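Side-chain contacts in SNF1-like protein kinase ssp2 (Schizosaccharomyces pombe, PDB 2QRD), which probably acts as the catalytic subunit of the fission-yeast AMP-activated protein kinase, transferring phosphate to serine or threonine, with a C-terminal domain that joins it to partner subunits: residues R32-Q35 with Q40-V43; W62-C67 with K72-Y77; L80-V85 with F90-K95; N97-I102 with S120-D125. One frame throughout, in Å; residues are numbered along the deposited sequence.

Interaction 1: R32-Q35 with Q40-V43; sequences RALQ and QFTV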
loop_
_atom_site.group_PDB
_atom_site.type_symbol
_atom_site.label_atom_id
_atom_site.label_comp_id
_atom_site.label_asym_id
_atom_site.label_seq_id
_atom_site.Cartn_x
_atom_site.Cartn_y
_atom_site.Cartn_z
ATOM N N ARG A 32 19.858 8.146 26.063
ATOM C CA ARG A 32 19.658 6.850 26.689
ATOM C C ARG A 32 18.967 5.868 25.740
ATOM O O ARG A 32 19.394 4.723 25.618
ATOM C CB ARG A 32 18.930 6.995 28.035
ATOM C CG ARG A 32 19.858 7.424 29.154
ATOM C CD ARG A 32 19.136 7.601 30.485
ATOM N NE ARG A 32 20.083 7.687 31.608
ATOM C CZ ARG A 32 19.834 8.282 32.774
ATOM N NH1 ARG A 32 18.659 8.875 32.972
ATOM N NH2 ARG A 32 20.764 8.304 33.735
ATOM N N ALA A 33 17.924 6.334 25.064
ATOM C CA ALA A 33 17.240 5.577 24.007
ATOM C C ALA A 33 18.160 5.173 22.814
ATOM O O ALA A 33 18.087 4.039 22.339
ATOM C CB ALA A 33 16.080 6.383 23.497
ATOM N N LEU A 34 18.993 6.104 22.328
ATOM C CA LEU A 34 19.996 5.819 21.295
ATOM C C LEU A 34 20.951 4.714 21.738
ATOM O O LEU A 34 21.266 3.813 20.968
ATOM C CB LEU A 34 20.787 7.081 20.926
ATOM C CG LEU A 34 20.057 8.201 20.154
ATOM C CD1 LEU A 34 20.955 9.449 20.076
ATOM C CD2 LEU A 34 19.652 7.776 18.758
ATOM N N GLN A 35 21.370 4.761 22.998
ATOM C CA GLN A 35 22.313 3.803 23.522
ATOM C C GLN A 35 21.680 2.419 23.706
ATOM O O GLN A 35 22.363 1.397 23.511
ATOM C CB GLN A 35 22.924 4.301 24.833
ATOM C CG GLN A 35 23.856 3.300 25.467
ATOM C CD GLN A 35 24.111 3.567 26.914
ATOM O OE1 GLN A 35 25.179 4.048 27.279
ATOM N NE2 GLN A 35 23.140 3.238 27.764
ATOM N N GLN A 40 25.320 4.896 17.695
ATOM C CA GLN A 40 26.444 5.717 18.147
ATOM C C GLN A 40 26.132 7.131 17.741
ATOM O O GLN A 40 25.382 7.348 16.816
ATOM C CB GLN A 40 27.762 5.268 17.533
ATOM C CG GLN A 40 28.529 4.429 18.472
ATOM C CD GLN A 40 29.214 3.240 17.828
ATOM O OE1 GLN A 40 28.560 2.246 17.473
ATOM N NE2 GLN A 40 30.517 3.314 17.703
ATOM N N PHE A 41 26.719 8.081 18.452
ATOM C CA PHE A 41 26.252 9.451 18.412
ATOM C C PHE A 41 27.363 10.456 18.722
ATOM O O PHE A 41 28.370 10.137 19.397
ATOM C CB PHE A 41 25.049 9.617 19.365
ATOM C CG PHE A 41 25.199 8.873 20.689
ATOM C CD1 PHE A 41 25.994 9.388 21.710
ATOM C CD2 PHE A 41 24.549 7.646 20.908
ATOM C CE1 PHE A 41 26.125 8.719 22.912
ATOM C CE2 PHE A 41 24.688 6.973 22.120
ATOM C CZ PHE A 41 25.478 7.513 23.112
ATOM N N THR A 42 27.215 11.661 18.176
ATOM C CA THR A 42 28.055 12.764 18.588
ATOM C C THR A 42 27.544 13.230 19.946
ATOM O O THR A 42 26.464 12.824 20.398
ATOM C CB THR A 42 27.998 13.948 17.617
ATOM O OG1 THR A 42 26.650 14.424 17.544
ATOM C CG2 THR A 42 28.532 13.568 16.236
ATOM N N VAL A 43 28.293 14.151 20.534
ATOM C CA VAL A 43 28.214 14.505 21.934
ATOM C C VAL A 43 28.384 16.038 22.039
ATOM O O VAL A 43 28.994 16.645 21.152
ATOM C CB VAL A 43 29.303 13.658 22.702
ATOM C CG1 VAL A 43 30.271 14.489 23.547
ATOM C CG2 VAL A 43 28.653 12.489 23.431
#
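Leu34 and Gln35, near the C-terminal end of helix 23-37, meet Phe41 of the short strand 40-41 with no hydrogen bond between the two segments, the nearest backbones being those of Gln35 and Gln40, whose CA atoms lie 7.0 Å apart. The contact is mostly one of side chains, and above all of the Phe41 ring. Its CG stands in the crowded position between the backbone N and the carbonyl carbon (chi1 41°), which brings CD2 and CE2 of the ring to the helix, the meeting being oblique. There CD2 of Phe41 comes to 3.8 Å from CB of Leu34, and the Leu34 branch ending in CD1 reaches the same ring atom at 4.1 Å. Further out, CE2 of Phe41 lies 4.2 Å from CB of Gln35. Gln35 meets the ring with its backbone N and the root of its side chain, which suits a polar residue at the partly exposed margin, whereas leucine and phenylalanine fill the buried part. Tyr31, one turn earlier in the helix, meets the Phe41 ring edge-to-face. Leu34 and Phe41 both rest on Ile58 of strand 57-63, while Ala33 packs against helix 123-136 and the Phe41 backbone hydrogen-bonds to the SPCC1919.03c chain.

Interaction 2: W62-C67 with K72-Y77; sequences WEIPHC and KNTYAY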
loop_
_atom_site.group_PDB
_atom_site.type_symbol
_atom_site.label_atom_id
_atom_site.label_comp_id
_atom_site.label_asym_id
_atom_site.label_seq_id
_atom_site.Cartn_x
_atom_site.Cartn_y
_atom_site.Cartn_z
ATOM N N TRP A 62 24.006 4.132 12.939
ATOM C CA TRP A 62 23.320 2.880 13.280
ATOM C C TRP A 62 23.807 1.781 12.340
ATOM O O TRP A 62 23.813 1.956 11.096
ATOM C CB TRP A 62 21.811 3.018 13.057
ATOM C CG TRP A 62 21.075 4.103 13.832
ATOM C CD1 TRP A 62 21.220 5.476 13.726
ATOM C CD2 TRP A 62 20.033 3.893 14.782
ATOM N NE1 TRP A 62 20.350 6.119 14.587
ATOM C CE2 TRP A 62 19.603 5.173 15.234
ATOM C CE3 TRP A 62 19.427 2.744 15.308
ATOM C CZ2 TRP A 62 18.598 5.332 16.188
ATOM C CZ3 TRP A 62 18.408 2.900 16.256
ATOM C CH2 TRP A 62 18.015 4.187 16.696
ATOM N N GLU A 63 24.217 0.651 12.919
ATOM C CA GLU A 63 24.512 -0.533 12.115
ATOM C C GLU A 63 23.176 -1.052 11.568
ATOM O O GLU A 63 22.170 -1.017 12.267
ATOM C CB GLU A 63 25.323 -1.598 12.904
ATOM C CG GLU A 63 26.773 -1.144 13.261
ATOM C CD GLU A 63 27.896 -2.242 13.153
ATOM O OE1 GLU A 63 28.068 -3.079 14.089
ATOM O OE2 GLU A 63 28.672 -2.221 12.148
ATOM N N ILE A 64 23.126 -1.452 10.307
ATOM C CA ILE A 64 21.853 -1.937 9.767
ATOM C C ILE A 64 21.752 -3.422 10.050
ATOM O O ILE A 64 22.580 -4.187 9.593
ATOM C CB ILE A 64 21.625 -1.565 8.247
ATOM C CG1 ILE A 64 21.684 -0.046 8.032
ATOM C CG2 ILE A 64 20.283 -2.073 7.755
ATOM C CD1 ILE A 64 21.962 0.379 6.618
ATOM N N PRO A 65 20.742 -3.837 10.838
ATOM C CA PRO A 65 20.659 -5.237 11.250
ATOM C C PRO A 65 20.766 -6.256 10.129
ATOM O O PRO A 65 21.527 -7.216 10.261
ATOM C CB PRO A 65 19.295 -5.318 11.938
ATOM C CG PRO A 65 19.097 -3.942 12.498
ATOM C CD PRO A 65 19.638 -3.041 11.410
ATOM N N HIS A 66 20.022 -6.066 9.042
ATOM C CA HIS A 66 20.011 -7.074 7.973
ATOM C C HIS A 66 21.346 -7.122 7.262
ATOM O O HIS A 66 21.751 -8.172 6.814
ATOM C CB HIS A 66 18.815 -6.933 6.992
ATOM C CG HIS A 66 18.989 -5.892 5.922
ATOM N ND1 HIS A 66 18.631 -4.568 6.096
ATOM C CD2 HIS A 66 19.427 -5.996 4.640
ATOM C CE1 HIS A 66 18.886 -3.893 4.987
ATOM N NE2 HIS A 66 19.367 -4.739 4.088
ATOM N N CYS A 67 22.023 -5.986 7.171
ATOM C CA CYS A 67 23.369 -5.942 6.606
ATOM C C CYS A 67 24.383 -6.570 7.579
ATOM O O CYS A 67 25.203 -7.407 7.183
ATOM C CB CYS A 67 23.748 -4.499 6.287
ATOM S SG CYS A 67 22.689 -3.678 5.060
ATOM N N LYS A 72 28.152 -7.460 6.844
ATOM C CA LYS A 72 28.449 -6.130 6.266
ATOM C C LYS A 72 28.564 -4.958 7.255
ATOM O O LYS A 72 27.799 -4.864 8.238
ATOM C CB LYS A 72 27.435 -5.772 5.184
ATOM C CG LYS A 72 27.459 -6.647 3.926
ATOM C CD LYS A 72 26.342 -6.190 2.982
ATOM C CE LYS A 72 26.493 -4.669 2.602
ATOM N NZ LYS A 72 25.228 -3.873 2.326
ATOM N N ASN A 73 29.532 -4.078 6.969
ATOM C CA ASN A 73 29.711 -2.807 7.682
ATOM C C ASN A 73 29.044 -1.674 6.896
ATOM O O ASN A 73 29.695 -0.782 6.309
ATOM C CB ASN A 73 31.196 -2.491 7.957
ATOM C CG ASN A 73 31.720 -3.089 9.282
ATOM O OD1 ASN A 73 32.848 -3.609 9.342
ATOM N ND2 ASN A 73 30.926 -2.977 10.348
ATOM N N THR A 74 27.723 -1.740 6.885
ATOM C CA THR A 74 26.897 -0.724 6.270
ATOM C C THR A 74 26.046 -0.082 7.342
ATOM O O THR A 74 25.638 -0.723 8.311
ATOM C CB THR A 74 26.089 -1.280 5.102
ATOM O OG1 THR A 74 24.937 -0.461 4.862
ATOM C CG2 THR A 74 25.663 -2.642 5.403
ATOM N N TYR A 75 25.834 1.213 7.157
ATOM C CA TYR A 75 25.483 2.106 8.228
ATOM C C TYR A 75 24.421 3.063 7.754
ATOM O O TYR A 75 24.361 3.396 6.579
ATOM C CB TYR A 75 26.716 2.925 8.641
ATOM C CG TYR A 75 27.816 2.174 9.369
ATOM C CD1 TYR A 75 28.996 1.827 8.713
ATOM C CD2 TYR A 75 27.699 1.841 10.721
ATOM C CE1 TYR A 75 30.025 1.151 9.364
ATOM C CE2 TYR A 75 28.729 1.170 11.388
ATOM C CZ TYR A 75 29.881 0.830 10.701
ATOM O OH TYR A 75 30.913 0.178 11.342
ATOM N N ALA A 76 23.601 3.516 8.695
ATOM C CA ALA A 76 22.540 4.457 8.455
ATOM C C ALA A 76 22.837 5.678 9.317
ATOM O O ALA A 76 23.139 5.546 10.490
ATOM C CB ALA A 76 21.238 3.840 8.836
ATOM N N TYR A 77 22.768 6.864 8.720
ATOM C CA TYR A 77 23.022 8.119 9.428
ATOM C C TYR A 77 21.732 8.931 9.675
ATOM O O TYR A 77 20.992 9.290 8.748
ATOM C CB TYR A 77 24.057 8.914 8.666
ATOM C CG TYR A 77 25.337 8.136 8.463
ATOM C CD1 TYR A 77 26.399 8.302 9.333
ATOM C CD2 TYR A 77 25.494 7.226 7.380
ATOM C CE1 TYR A 77 27.587 7.592 9.162
ATOM C CE2 TYR A 77 26.685 6.506 7.203
ATOM C CZ TYR A 77 27.726 6.697 8.115
ATOM O OH TYR A 77 28.938 6.046 7.998
#
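Glu63 and Tyr75 face each other across two antiparallel strands, their side chains running side by side in the same direction with carboxylate and ring planes only 23° apart. CG of Glu63 lies 3.6 Å from CE2 of Tyr75, so the aliphatic part of the acid runs alongside the CD2-CE2 side of the ring, which also has a cation-pi partner in Arg61. A bend at chi2 (-141°) then carries the carboxylate toward Asn73, whose ND2 gives OE2 of Glu63 a weak hydrogen bond of 3.0 Å; the amide and carboxylate are nearly coplanar. Were Glu63 cut back to an alanine, the Asn73 amide would probably lose this acceptor and the side of the Tyr75 ring the methylene packed beside it.

Trp62 and Ala76 point to the other face, where small Ala76 allows close packing: its CB is 4.0 Å from CG1 of Ile64. The end of Ile64 crosses Thr74 obliquely, CD1 lying 3.6 Å from OG1 of Thr74. Two backbone bonds join Trp62 and Ala76, with Ala76 N to Trp62 O at 2.9 Å, and Ile64 N continues the pairing to Thr74 O. After the chain bends into helix 65-69, Lys72 N closes back on Cys67 O at 3.0 Å.

Around this pair of strands, the Trp62 indole, its NE1 bonded to Ser60, packs on Leu34 and Ala37 of helix 23-37 and on Leu126 and Leu130 of helix 123-136, while strand 89-101 flanks strand 74-84.

Interaction 3: L80-V85 with F90-K95; sequences LQLYEV and FMLDVK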
loop_
_atom_site.group_PDB
_atom_site.type_symbol
_atom_site.label_atom_id
_atom_site.label_comp_id
_atom_site.label_asym_id
_atom_site.label_seq_id
_atom_site.Cartn_x
_atom_site.Cartn_y
_atom_site.Cartn_z
ATOM N N LEU A 80 19.255 14.028 14.768
ATOM C CA LEU A 80 18.135 14.394 15.631
ATOM C C LEU A 80 18.233 15.855 15.958
ATOM O O LEU A 80 19.315 16.368 16.129
ATOM C CB LEU A 80 18.139 13.608 16.929
ATOM C CG LEU A 80 18.208 12.073 16.986
ATOM C CD1 LEU A 80 17.020 11.428 16.341
ATOM C CD2 LEU A 80 19.502 11.501 16.457
ATOM N N GLN A 81 17.094 16.522 16.033
ATOM C CA GLN A 81 17.068 17.939 16.363
ATOM C C GLN A 81 15.907 18.252 17.303
ATOM O O GLN A 81 14.755 18.056 16.946
ATOM C CB GLN A 81 16.954 18.775 15.089
ATOM C CG GLN A 81 16.919 20.286 15.307
ATOM C CD GLN A 81 18.194 20.826 15.898
ATOM O OE1 GLN A 81 19.231 20.856 15.247
ATOM N NE2 GLN A 81 18.118 21.274 17.141
ATOM N N LEU A 82 16.222 18.729 18.498
ATOM C CA LEU A 82 15.199 19.192 19.414
ATOM C C LEU A 82 14.832 20.660 19.110
ATOM O O LEU A 82 15.704 21.510 18.876
ATOM C CB LEU A 82 15.609 18.987 20.896
ATOM C CG LEU A 82 14.478 18.945 21.960
ATOM C CD1 LEU A 82 13.663 17.641 21.898
ATOM C CD2 LEU A 82 14.958 19.171 23.384
ATOM N N TYR A 83 13.523 20.910 19.076
ATOM C CA TYR A 83 12.945 22.229 18.910
ATOM C C TYR A 83 11.933 22.534 20.011
ATOM O O TYR A 83 11.106 21.664 20.366
ATOM C CB TYR A 83 12.192 22.328 17.599
ATOM C CG TYR A 83 13.019 22.267 16.348
ATOM C CD1 TYR A 83 13.875 23.319 15.987
ATOM C CD2 TYR A 83 12.910 21.171 15.490
ATOM C CE1 TYR A 83 14.620 23.264 14.824
ATOM C CE2 TYR A 83 13.645 21.111 14.319
ATOM C CZ TYR A 83 14.480 22.158 13.992
ATOM O OH TYR A 83 15.192 22.058 12.836
ATOM N N GLU A 84 11.948 23.764 20.525
ATOM C CA GLU A 84 10.822 24.175 21.354
ATOM C C GLU A 84 9.639 24.629 20.496
ATOM O O GLU A 84 9.766 25.522 19.628
ATOM C CB GLU A 84 11.198 25.226 22.386
ATOM C CG GLU A 84 10.183 25.299 23.513
ATOM C CD GLU A 84 10.306 26.552 24.369
ATOM O OE1 GLU A 84 11.159 26.561 25.283
ATOM O OE2 GLU A 84 9.529 27.518 24.146
ATOM N N VAL A 85 8.493 23.997 20.736
ATOM C CA VAL A 85 7.264 24.373 20.062
ATOM C C VAL A 85 6.615 25.527 20.791
ATOM O O VAL A 85 6.193 26.487 20.165
ATOM C CB VAL A 85 6.287 23.183 19.935
ATOM C CG1 VAL A 85 4.941 23.648 19.380
ATOM C CG2 VAL A 85 6.900 22.108 19.045
ATOM N N PHE A 90 8.038 20.254 23.034
ATOM C CA PHE A 90 9.172 20.111 22.128
ATOM C C PHE A 90 8.861 19.108 21.021
ATOM O O PHE A 90 8.019 18.210 21.197
ATOM C CB PHE A 90 10.435 19.690 22.901
ATOM C CG PHE A 90 10.825 20.646 23.978
ATOM C CD1 PHE A 90 10.371 20.472 25.287
ATOM C CD2 PHE A 90 11.644 21.743 23.693
ATOM C CE1 PHE A 90 10.719 21.379 26.305
ATOM C CE2 PHE A 90 12.003 22.640 24.695
ATOM C CZ PHE A 90 11.521 22.461 26.006
ATOM N N MET A 91 9.508 19.288 19.874
ATOM C CA MET A 91 9.538 18.239 18.858
ATOM C C MET A 91 10.950 17.671 18.774
ATOM O O MET A 91 11.956 18.414 18.770
ATOM C CB MET A 91 9.088 18.760 17.477
ATOM C CG MET A 91 9.215 17.745 16.346
ATOM S SD MET A 91 9.321 18.406 14.674
ATOM C CE MET A 91 7.732 19.232 14.474
ATOM N N LEU A 92 11.033 16.353 18.730
ATOM C CA LEU A 92 12.267 15.731 18.312
ATOM C C LEU A 92 12.157 15.451 16.808
ATOM O O LEU A 92 11.431 14.559 16.374
ATOM C CB LEU A 92 12.533 14.463 19.119
ATOM C CG LEU A 92 13.846 13.698 18.875
ATOM C CD1 LEU A 92 15.074 14.567 19.283
ATOM C CD2 LEU A 92 13.776 12.373 19.653
ATOM N N ASP A 93 12.844 16.262 16.016
ATOM C CA ASP A 93 12.901 16.076 14.579
ATOM C C ASP A 93 13.994 15.013 14.262
ATOM O O ASP A 93 15.056 14.981 14.893
ATOM C CB ASP A 93 13.113 17.434 13.877
ATOM C CG ASP A 93 13.267 17.312 12.346
ATOM O OD1 ASP A 93 12.268 16.968 11.636
ATOM O OD2 ASP A 93 14.397 17.573 11.857
ATOM N N VAL A 94 13.695 14.112 13.320
ATOM C CA VAL A 94 14.532 12.941 13.041
ATOM C C VAL A 94 14.576 12.799 11.523
ATOM O O VAL A 94 13.520 12.629 10.869
ATOM C CB VAL A 94 13.956 11.615 13.654
ATOM C CG1 VAL A 94 14.834 10.415 13.274
ATOM C CG2 VAL A 94 13.786 11.700 15.188
ATOM N N LYS A 95 15.783 12.888 10.964
ATOM C CA LYS A 95 15.952 12.886 9.529
ATOM C C LYS A 95 17.043 11.955 9.008
ATOM O O LYS A 95 18.082 11.740 9.640
ATOM C CB LYS A 95 16.213 14.302 9.018
ATOM C CG LYS A 95 17.610 14.812 9.271
ATOM C CD LYS A 95 17.991 15.915 8.313
ATOM C CE LYS A 95 18.881 16.916 9.062
ATOM N NZ LYS A 95 19.966 17.513 8.245
HETATM O O HOH W 1 15.556 19.908 11.366
#
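Phe90 and Glu84 form a non-hydrogen-bonded pair, and the phenyl ring projects past the neighbouring backbone into a hollow made by Glu84, Leu82 and the Tyr83 carbonyl, whose O lies at the ring's edge, 3.4 Å from CD2 of Phe90. CG of Glu84 lies 3.4 Å from CE2 of Phe90; its methylenes meet the ring obliquely, and the carboxylate plane stands 79° to the ring. Leu82 closes the inner side, its CD1 4.0 Å from CB of Phe90.

Along the same face, the branched side chains interdigitate. The CD1 methyl of Leu92 fits between Leu80 and Leu82, 4.0 Å from CB of Leu80. Leu80 in turn pushes CD1 against CG2 of Val94 at 3.4 Å, a tight fit. These apolar shapes suit a surface covered by helices 23-37 and 123-136.

On the other face, Tyr83 runs alongside Asp93, diagonally offset from its paired Met91, with CG anti to its carbonyl carbon (chi1 -68°), setting the ring edge 3.7 Å from CB of Asp93 by way of CE2, while CG of Gln81 lies over one ring face. A water bridges Tyr83 OH and Asp93 OD2; Asp93 OD1 bonds His63 of the SPCC1919.03c chain, whose Leu31 meets Met91.

Four backbone hydrogen bonds, two each from the Gln81-Asp93 and Tyr83-Met91 pairs, join the strands, whose directions differ by 157°: a twisted antiparallel beta hairpin, the middle of a sheet with helices on one face, as in KA1-like domains.

Interaction 4: N97-I102 with S120-D125; sequences NGYKDI and SFPFLD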
loop_
_atom_site.group_PDB
_atom_site.type_symbol
_atom_site.label_atom_id
_atom_site.label_comp_id
_atom_site.label_asym_id
_atom_site.label_seq_id
_atom_site.Cartn_x
_atom_site.Cartn_y
_atom_site.Cartn_z
ATOM N N ASN A 97 20.131 10.980 6.872
ATOM C CA ASN A 97 21.296 11.443 6.115
ATOM C C ASN A 97 21.889 10.361 5.212
ATOM O O ASN A 97 22.993 10.506 4.696
ATOM C CB ASN A 97 22.352 12.056 7.056
ATOM C CG ASN A 97 21.992 13.483 7.504
ATOM O OD1 ASN A 97 22.191 13.873 8.653
ATOM N ND2 ASN A 97 21.467 14.262 6.578
ATOM N N GLY A 98 21.164 9.266 5.013
ATOM C CA GLY A 98 21.642 8.238 4.086
ATOM C C GLY A 98 22.238 6.950 4.656
ATOM O O GLY A 98 22.302 6.747 5.882
ATOM N N TYR A 99 22.672 6.087 3.734
ATOM C CA TYR A 99 23.261 4.791 4.037
ATOM C C TYR A 99 24.571 4.675 3.313
ATOM O O TYR A 99 24.706 5.120 2.163
ATOM C CB TYR A 99 22.353 3.645 3.591
ATOM C CG TYR A 99 20.874 3.903 3.837
ATOM C CD1 TYR A 99 20.343 3.892 5.131
ATOM C CD2 TYR A 99 20.012 4.149 2.765
ATOM C CE1 TYR A 99 18.982 4.162 5.336
ATOM C CE2 TYR A 99 18.678 4.402 2.955
ATOM C CZ TYR A 99 18.168 4.413 4.234
ATOM O OH TYR A 99 16.845 4.658 4.384
ATOM N N LYS A 100 25.541 4.047 3.980
ATOM C CA LYS A 100 26.896 3.935 3.446
ATOM C C LYS A 100 27.500 2.618 3.897
ATOM O O LYS A 100 27.511 2.314 5.078
ATOM C CB LYS A 100 27.748 5.118 3.928
ATOM C CG LYS A 100 28.865 5.511 3.002
ATOM C CD LYS A 100 29.956 6.384 3.697
ATOM C CE LYS A 100 30.884 5.593 4.690
ATOM N NZ LYS A 100 32.350 5.853 4.426
ATOM N N ASP A 101 27.950 1.823 2.940
ATOM C CA ASP A 101 28.789 0.670 3.218
ATOM C C ASP A 101 30.256 1.110 3.267
ATOM O O ASP A 101 30.639 2.041 2.575
ATOM C CB ASP A 101 28.603 -0.405 2.139
ATOM C CG ASP A 101 29.405 -1.668 2.424
ATOM O OD1 ASP A 101 29.003 -2.459 3.295
ATOM O OD2 ASP A 101 30.456 -1.872 1.789
ATOM N N ILE A 102 31.055 0.437 4.098
ATOM C CA ILE A 102 32.514 0.622 4.207
ATOM C C ILE A 102 33.205 0.610 2.830
ATOM O O ILE A 102 34.215 1.298 2.616
ATOM C CB ILE A 102 33.121 -0.467 5.169
ATOM C CG1 ILE A 102 34.499 -0.074 5.688
ATOM C CG2 ILE A 102 33.204 -1.863 4.518
ATOM C CD1 ILE A 102 35.229 -1.203 6.417
ATOM N N SER A 120 13.378 5.236 1.907
ATOM C CA SER A 120 12.996 5.541 3.306
ATOM C C SER A 120 13.267 4.373 4.246
ATOM O O SER A 120 13.088 4.476 5.464
ATOM C CB SER A 120 11.490 5.868 3.411
ATOM O OG SER A 120 11.135 7.031 2.684
ATOM N N PHE A 121 13.637 3.244 3.670
ATOM C CA PHE A 121 14.031 2.060 4.423
ATOM C C PHE A 121 15.517 1.751 4.203
ATOM O O PHE A 121 15.992 1.842 3.082
ATOM C CB PHE A 121 13.153 0.886 4.000
ATOM C CG PHE A 121 11.741 1.044 4.431
ATOM C CD1 PHE A 121 10.800 1.624 3.595
ATOM C CD2 PHE A 121 11.346 0.647 5.709
ATOM C CE1 PHE A 121 9.465 1.769 4.022
ATOM C CE2 PHE A 121 10.043 0.798 6.131
ATOM C CZ PHE A 121 9.102 1.356 5.285
ATOM N N PRO A 122 16.246 1.329 5.253
ATOM C CA PRO A 122 15.843 0.992 6.618
ATOM C C PRO A 122 15.599 2.156 7.574
ATOM O O PRO A 122 15.313 1.937 8.752
ATOM C CB PRO A 122 17.010 0.136 7.095
ATOM C CG PRO A 122 18.157 0.652 6.361
ATOM C CD PRO A 122 17.661 0.995 5.017
ATOM N N PHE A 123 15.698 3.377 7.073
ATOM C CA PHE A 123 15.544 4.547 7.901
ATOM C C PHE A 123 14.324 4.459 8.822
ATOM O O PHE A 123 14.478 4.595 10.037
ATOM C CB PHE A 123 15.472 5.822 7.044
ATOM C CG PHE A 123 14.959 7.038 7.799
ATOM C CD1 PHE A 123 15.656 7.545 8.902
ATOM C CD2 PHE A 123 13.777 7.662 7.409
ATOM C CE1 PHE A 123 15.189 8.682 9.581
ATOM C CE2 PHE A 123 13.305 8.772 8.095
ATOM C CZ PHE A 123 14.020 9.276 9.171
ATOM N N LEU A 124 13.138 4.259 8.240
ATOM C CA LEU A 124 11.911 4.139 9.013
ATOM C C LEU A 124 11.847 2.925 9.951
ATOM O O LEU A 124 11.121 2.968 10.947
ATOM C CB LEU A 124 10.662 4.136 8.093
ATOM C CG LEU A 124 10.198 5.451 7.449
ATOM C CD1 LEU A 124 9.047 5.185 6.485
ATOM C CD2 LEU A 124 9.810 6.452 8.519
ATOM N N ASP A 125 12.559 1.838 9.624
ATOM C CA ASP A 125 12.647 0.671 10.545
ATOM C C ASP A 125 13.535 1.007 11.723
ATOM O O ASP A 125 13.299 0.582 12.808
ATOM C CB ASP A 125 13.144 -0.603 9.849
ATOM C CG ASP A 125 12.388 -0.910 8.546
ATOM O OD1 ASP A 125 12.985 -0.769 7.474
ATOM O OD2 ASP A 125 11.208 -1.273 8.569
#
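Tyr99 gives up by far the most surface here, its long side chain reaching from strand 89-101 to the start of helix 123-136, where Pro122 and Phe123 receive it. Pro122 comes from the opposite direction and lays its CD over one face of the phenol, 3.8 Å from the Tyr99 ring centroid and 27° off the normal, a CH-pi contact offset toward the CE1 side. A proline suits the place because its ring offers polarised C-H groups, and the cis peptide bond before it turns the chain sharply between Phe121 and the helix.

The hydroxyl passes beyond Pro122 and accepts a hydrogen bond from Phe123 N, 3.2 Å from Tyr99 OH with an angle of 150° at the hydrogen, while it also bonds Ser119 O. In this way the sheet of the KA1-like domain is tied to the first turn of its C-terminal helix, the hydroxyl serving as acceptor for Phe123 N, the first N-H of that helix. A phenylalanine in place of Tyr99 would probably keep the proline contact but leave Phe123 N and Ser119 O without their shared mate.

The side chain of Phe123 touches the tyrosine with CB, 3.2 Å from Tyr99 OH. Its CG is opposite the backbone N (chi1 165°), which turns the phenyl away toward Val94 and Ser96 of the strand. Ile64 packs against both Tyr99 and Pro122.

In the fold
Interactions 1 to 4 follow one another along the chain, each closing before the next opens, and all reach the same antiparallel sheet within the adenylate-sensor domain. Interactions 2 and 4 are neighbours, about 7 Å between centres, joined by backbone bonds between strands 74-84 and 89-101. Interaction 3 uses the far half of those same two strands, its centre about 24 Å from that of interaction 2, on the opposite side of the chain's centre, and meets interaction 4 through Phe123. Interaction 1 brings in helix 23-37 and touches interaction 2 where Leu34 packs on Trp62. Together they bind two helices to one sheet, making a compact domain on which the SPCC1919.03c chain also packs, consistent with a role in subunit assembly.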